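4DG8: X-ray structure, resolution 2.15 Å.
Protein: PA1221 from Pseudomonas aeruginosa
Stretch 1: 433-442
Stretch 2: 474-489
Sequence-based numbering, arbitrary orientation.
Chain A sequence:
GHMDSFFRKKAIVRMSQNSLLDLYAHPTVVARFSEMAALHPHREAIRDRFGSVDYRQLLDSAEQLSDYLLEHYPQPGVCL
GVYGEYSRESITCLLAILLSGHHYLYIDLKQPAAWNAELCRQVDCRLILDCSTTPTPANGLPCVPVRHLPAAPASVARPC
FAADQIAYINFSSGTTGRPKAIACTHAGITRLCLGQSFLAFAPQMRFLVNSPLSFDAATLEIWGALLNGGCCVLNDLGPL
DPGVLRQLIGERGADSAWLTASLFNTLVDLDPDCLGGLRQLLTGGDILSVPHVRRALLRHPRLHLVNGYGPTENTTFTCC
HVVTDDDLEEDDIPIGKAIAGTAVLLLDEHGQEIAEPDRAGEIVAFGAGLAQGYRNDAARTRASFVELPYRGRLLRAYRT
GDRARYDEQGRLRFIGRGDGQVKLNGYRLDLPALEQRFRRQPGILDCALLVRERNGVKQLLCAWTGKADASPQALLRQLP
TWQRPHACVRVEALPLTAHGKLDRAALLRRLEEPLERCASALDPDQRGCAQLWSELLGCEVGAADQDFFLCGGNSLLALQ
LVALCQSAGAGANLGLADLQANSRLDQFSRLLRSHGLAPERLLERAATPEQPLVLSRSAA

Stretch 1 (433-442) ALEQRFRRQP
Stretch 2 (474-489) ALLRQLPTWQRPHACV

How do the two backbones run past each other? Stretch 1 enters as a helix already under way, with phi/psi near -60/-45 from A433 through R439, and leaves as an extended loop, Q441 at -65/142 and P442 at -71/139. Stretch 2 begins in helix, reaches Q478 at -91/-13, extends at L479 (-85/151) and P480 (-65/153), makes a 3-10 segment over 481-483, and ends as a strand that includes C488 and V489. The helix axes come within 11.6 Å at 141° between their N-to-C directions, so they run roughly antiparallel. The CA atoms of F438 and L475 lie 7.7 Å apart, those of L434 and Q483 8.6 Å.

What holds the turn of stretch 2 in shape? L479 N donates to L476 O at 3.2 Å as the chain leaves the helix, and Q483 N to P480 O and R484 N to T481 O, both at 3.0 Å, close the 3-10 segment. R484, its CA-to-CB bond pointing away from stretch 1, reaches back along its own stretch: NE donates to L479 O at 3.0 Å, while the bond from NH2 to the same L479 O, 3.1 Å, is weak.

Where is the centre of the packing? It is the ring of F438, chi1 -91° (between wells) and chi2 -90°, whose CA-to-CB bond points sideways but whose end comes nearer. L475, rotamer t with chi2 p, covers one face: its CD2 stands 3.6 Å from the F438 ring centroid, only 2° off the normal, a CH-pi contact. At the ring edge, L476 CD2 is 3.8 Å from F438 CZ, carried there by an m, t rotamer. P485 CG approaches F438 CZ obliquely at 3.7 Å, and C488 SG lies 4.2 Å from F438 CE1, also oblique.

How do the longer and flanking side chains fit around this centre? R437, with chi1 to chi3 all t, lays its guanidinium along the leucines: L475 CD1 sits over one face, 3.5 Å from R437 NE, and L479 CD2 is 3.2 Å from R437 NH1. Q441 (m, m) brings OE1 to 3.7 Å from L475 CD2. L434 (t, p) packs CD1 at 4.2 Å from L479 CD2, with CD2 3.8 Å from Q483 O. No hydrogen bond crosses between the stretches; the 468 Å² they bury rests chiefly on apolar packing.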

# COMPACT_ATOMS: atom_id res chain seq x y z
N ALA A 433 -6.06 -9.16 -18.32
CA ALA A 433 -4.83 -8.92 -19.08
C ALA A 433 -3.84 -10.07 -18.92
O ALA A 433 -3.30 -10.57 -19.90
CB ALA A 433 -4.18 -7.59 -18.68
N LEU A 434 -3.64 -10.50 -17.67
CA LEU A 434 -2.73 -11.61 -17.37
C LEU A 434 -3.24 -12.91 -18.00
O LEU A 434 -2.46 -13.74 -18.53
CB LEU A 434 -2.57 -11.75 -15.84
CG LEU A 434 -1.61 -12.84 -15.35
CD1 LEU A 434 -0.23 -12.62 -15.97
CD2 LEU A 434 -1.54 -12.90 -13.81
N GLU A 435 -4.55 -13.08 -17.96
CA GLU A 435 -5.23 -14.21 -18.58
C GLU A 435 -4.96 -14.23 -20.09
O GLU A 435 -4.56 -15.26 -20.67
CB GLU A 435 -6.72 -14.07 -18.31
CG GLU A 435 -7.54 -15.32 -18.47
CD GLU A 435 -8.94 -15.14 -17.91
OE1 GLU A 435 -9.38 -15.99 -17.12
OE2 GLU A 435 -9.59 -14.12 -18.25
N GLN A 436 -5.19 -13.08 -20.72
CA GLN A 436 -4.97 -12.93 -22.15
C GLN A 436 -3.51 -13.22 -22.47
O GLN A 436 -3.18 -13.79 -23.52
CB GLN A 436 -5.37 -11.53 -22.62
CG GLN A 436 -5.12 -11.25 -24.10
CD GLN A 436 -5.83 -12.23 -25.03
OE1 GLN A 436 -5.22 -12.77 -25.95
NE2 GLN A 436 -7.12 -12.45 -24.79
N ARG A 437 -2.63 -12.85 -21.54
CA ARG A 437 -1.21 -13.13 -21.66
C ARG A 437 -0.89 -14.64 -21.65
O ARG A 437 -0.04 -15.11 -22.42
CB ARG A 437 -0.43 -12.37 -20.59
CG ARG A 437 1.06 -12.56 -20.68
CD ARG A 437 1.83 -11.62 -19.76
NE ARG A 437 3.26 -11.77 -20.02
CZ ARG A 437 4.23 -11.40 -19.19
NH1 ARG A 437 3.96 -10.85 -18.02
NH2 ARG A 437 5.50 -11.61 -19.55
N PHE A 438 -1.55 -15.39 -20.77
CA PHE A 438 -1.44 -16.85 -20.80
C PHE A 438 -1.94 -17.42 -22.14
O PHE A 438 -1.32 -18.32 -22.70
CB PHE A 438 -2.20 -17.50 -19.63
CG PHE A 438 -1.35 -17.72 -18.40
CD1 PHE A 438 -0.65 -18.90 -18.23
CD2 PHE A 438 -1.28 -16.75 -17.41
CE1 PHE A 438 0.12 -19.12 -17.09
CE2 PHE A 438 -0.50 -16.95 -16.27
CZ PHE A 438 0.20 -18.14 -16.11
N ARG A 439 -3.07 -16.90 -22.63
CA ARG A 439 -3.62 -17.36 -23.91
C ARG A 439 -2.59 -17.31 -25.04
O ARG A 439 -2.60 -18.14 -25.94
CB ARG A 439 -4.84 -16.53 -24.32
CG ARG A 439 -6.14 -16.99 -23.71
CD ARG A 439 -7.32 -16.31 -24.39
NE ARG A 439 -8.51 -16.40 -23.57
CZ ARG A 439 -8.78 -15.58 -22.56
NH1 ARG A 439 -7.93 -14.60 -22.26
NH2 ARG A 439 -9.89 -15.73 -21.85
N ARG A 440 -1.69 -16.32 -24.97
CA ARG A 440 -0.73 -16.08 -26.03
C ARG A 440 0.50 -16.99 -26.03
O ARG A 440 1.31 -16.95 -26.96
CB ARG A 440 -0.31 -14.59 -26.07
CG ARG A 440 -1.46 -13.64 -26.44
CD ARG A 440 -0.96 -12.25 -26.78
NE ARG A 440 -0.32 -11.61 -25.65
CZ ARG A 440 -0.75 -10.49 -25.07
NH1 ARG A 440 -1.84 -9.88 -25.54
NH2 ARG A 440 -0.10 -9.99 -24.03
N GLN A 441 0.66 -17.81 -24.99
CA GLN A 441 1.70 -18.85 -25.03
C GLN A 441 1.32 -19.83 -26.13
O GLN A 441 0.14 -20.14 -26.32
CB GLN A 441 1.83 -19.59 -23.69
CG GLN A 441 2.03 -18.70 -22.48
CD GLN A 441 3.36 -17.96 -22.50
OE1 GLN A 441 3.39 -16.73 -22.46
NE2 GLN A 441 4.46 -18.71 -22.54
N PRO A 442 2.31 -20.32 -26.87
CA PRO A 442 2.04 -21.18 -28.02
C PRO A 442 1.53 -22.54 -27.56
O PRO A 442 2.04 -23.08 -26.56
CB PRO A 442 3.41 -21.31 -28.68
CG PRO A 442 4.35 -21.24 -27.52
CD PRO A 442 3.74 -20.29 -26.52
N ALA A 474 7.66 -21.10 -19.01
CA ALA A 474 8.56 -20.02 -19.39
C ALA A 474 7.96 -18.67 -19.03
O ALA A 474 8.69 -17.72 -18.76
CB ALA A 474 8.89 -20.09 -20.88
N LEU A 475 6.63 -18.59 -19.04
CA LEU A 475 5.94 -17.39 -18.58
C LEU A 475 6.06 -17.23 -17.07
O LEU A 475 6.40 -16.16 -16.57
CB LEU A 475 4.47 -17.41 -19.00
CG LEU A 475 3.60 -16.27 -18.47
CD1 LEU A 475 4.19 -14.90 -18.83
CD2 LEU A 475 2.19 -16.41 -19.01
N LEU A 476 5.79 -18.31 -16.34
CA LEU A 476 5.90 -18.30 -14.88
C LEU A 476 7.29 -17.83 -14.43
O LEU A 476 7.40 -17.02 -13.50
CB LEU A 476 5.61 -19.69 -14.30
CG LEU A 476 4.23 -20.27 -14.59
CD1 LEU A 476 4.10 -21.63 -13.94
CD2 LEU A 476 3.16 -19.33 -14.08
N ARG A 477 8.33 -18.34 -15.08
CA ARG A 477 9.69 -17.90 -14.81
C ARG A 477 9.89 -16.38 -14.94
O ARG A 477 10.74 -15.80 -14.26
CB ARG A 477 10.68 -18.62 -15.72
CG ARG A 477 10.93 -20.07 -15.34
CD ARG A 477 12.13 -20.60 -16.08
NE ARG A 477 11.88 -20.78 -17.51
CZ ARG A 477 11.47 -21.93 -18.05
NH1 ARG A 477 11.25 -22.99 -17.29
NH2 ARG A 477 11.27 -22.01 -19.36
N GLN A 478 9.12 -15.74 -15.83
CA GLN A 478 9.27 -14.30 -16.06
C GLN A 478 8.38 -13.42 -15.18
O GLN A 478 8.59 -12.20 -15.11
CB GLN A 478 8.99 -13.97 -17.52
CG GLN A 478 10.07 -14.45 -18.48
CD GLN A 478 9.80 -13.99 -19.89
OE1 GLN A 478 9.17 -14.70 -20.67
NE2 GLN A 478 10.26 -12.78 -20.22
N LEU A 479 7.40 -14.03 -14.52
CA LEU A 479 6.46 -13.27 -13.70
C LEU A 479 7.01 -13.03 -12.29
O LEU A 479 7.79 -13.83 -11.78
CB LEU A 479 5.10 -13.97 -13.63
CG LEU A 479 4.34 -14.22 -14.94
CD1 LEU A 479 3.12 -15.12 -14.70
CD2 LEU A 479 3.92 -12.92 -15.63
N PRO A 480 6.59 -11.93 -11.66
CA PRO A 480 6.94 -11.80 -10.25
C PRO A 480 6.23 -12.90 -9.45
O PRO A 480 5.17 -13.38 -9.88
CB PRO A 480 6.40 -10.41 -9.88
CG PRO A 480 5.33 -10.14 -10.88
CD PRO A 480 5.76 -10.82 -12.15
N THR A 481 6.81 -13.30 -8.33
CA THR A 481 6.26 -14.40 -7.55
C THR A 481 4.76 -14.23 -7.30
O THR A 481 3.99 -15.18 -7.47
CB THR A 481 6.98 -14.57 -6.18
OG1 THR A 481 6.94 -13.34 -5.45
CG2 THR A 481 8.43 -15.01 -6.37
N TRP A 482 4.36 -13.02 -6.93
CA TRP A 482 2.99 -12.77 -6.51
C TRP A 482 1.95 -12.91 -7.64
O TRP A 482 0.76 -13.00 -7.38
CB TRP A 482 2.87 -11.40 -5.83
CG TRP A 482 2.95 -10.25 -6.79
CD1 TRP A 482 4.08 -9.57 -7.16
CD2 TRP A 482 1.86 -9.62 -7.47
NE1 TRP A 482 3.75 -8.56 -8.05
CE2 TRP A 482 2.39 -8.58 -8.26
CE3 TRP A 482 0.47 -9.85 -7.50
CZ2 TRP A 482 1.60 -7.76 -9.06
CZ3 TRP A 482 -0.32 -9.04 -8.30
CH2 TRP A 482 0.24 -8.01 -9.07
N GLN A 483 2.41 -12.94 -8.90
CA GLN A 483 1.52 -13.16 -10.04
C GLN A 483 1.51 -14.59 -10.57
O GLN A 483 0.76 -14.89 -11.50
CB GLN A 483 1.89 -12.24 -11.20
CG GLN A 483 1.68 -10.78 -10.93
CD GLN A 483 1.98 -9.92 -12.14
OE1 GLN A 483 2.34 -10.43 -13.20
NE2 GLN A 483 1.85 -8.61 -11.99
N ARG A 484 2.36 -15.46 -10.03
CA ARG A 484 2.43 -16.84 -10.53
C ARG A 484 1.31 -17.66 -9.94
O ARG A 484 1.17 -17.72 -8.72
CB ARG A 484 3.76 -17.49 -10.19
CG ARG A 484 4.96 -16.85 -10.87
CD ARG A 484 6.23 -17.33 -10.21
NE ARG A 484 7.40 -16.59 -10.67
CZ ARG A 484 8.61 -16.75 -10.17
NH1 ARG A 484 8.81 -17.63 -9.19
NH2 ARG A 484 9.62 -16.04 -10.64
N PRO A 485 0.50 -18.30 -10.80
CA PRO A 485 -0.57 -19.15 -10.27
C PRO A 485 -0.02 -20.20 -9.32
O PRO A 485 1.08 -20.73 -9.55
CB PRO A 485 -1.14 -19.83 -11.52
CG PRO A 485 -0.86 -18.85 -12.61
CD PRO A 485 0.47 -18.21 -12.27
N HIS A 486 -0.76 -20.48 -8.26
CA HIS A 486 -0.40 -21.54 -7.33
C HIS A 486 -0.40 -22.89 -8.06
O HIS A 486 0.42 -23.76 -7.78
CB HIS A 486 -1.38 -21.58 -6.16
CG HIS A 486 -1.19 -22.75 -5.26
ND1 HIS A 486 -0.14 -22.85 -4.37
CD2 HIS A 486 -1.91 -23.89 -5.11
CE1 HIS A 486 -0.23 -23.99 -3.71
NE2 HIS A 486 -1.29 -24.64 -4.14
N ALA A 487 -1.33 -23.05 -8.99
CA ALA A 487 -1.41 -24.26 -9.80
C ALA A 487 -1.75 -23.96 -11.26
O ALA A 487 -2.68 -23.20 -11.54
CB ALA A 487 -2.43 -25.22 -9.21
N CYS A 488 -0.99 -24.54 -12.19
CA CYS A 488 -1.34 -24.51 -13.61
C CYS A 488 -1.84 -25.88 -14.01
O CYS A 488 -1.10 -26.86 -13.94
CB CYS A 488 -0.14 -24.16 -14.47
SG CYS A 488 0.27 -22.42 -14.49
N VAL A 489 -3.10 -25.95 -14.44
CA VAL A 489 -3.71 -27.24 -14.77
C VAL A 489 -4.33 -27.25 -16.17
O VAL A 489 -5.13 -26.39 -16.52
CB VAL A 489 -4.79 -27.63 -13.73
CG1 VAL A 489 -5.32 -29.01 -14.03
CG2 VAL A 489 -4.21 -27.57 -12.32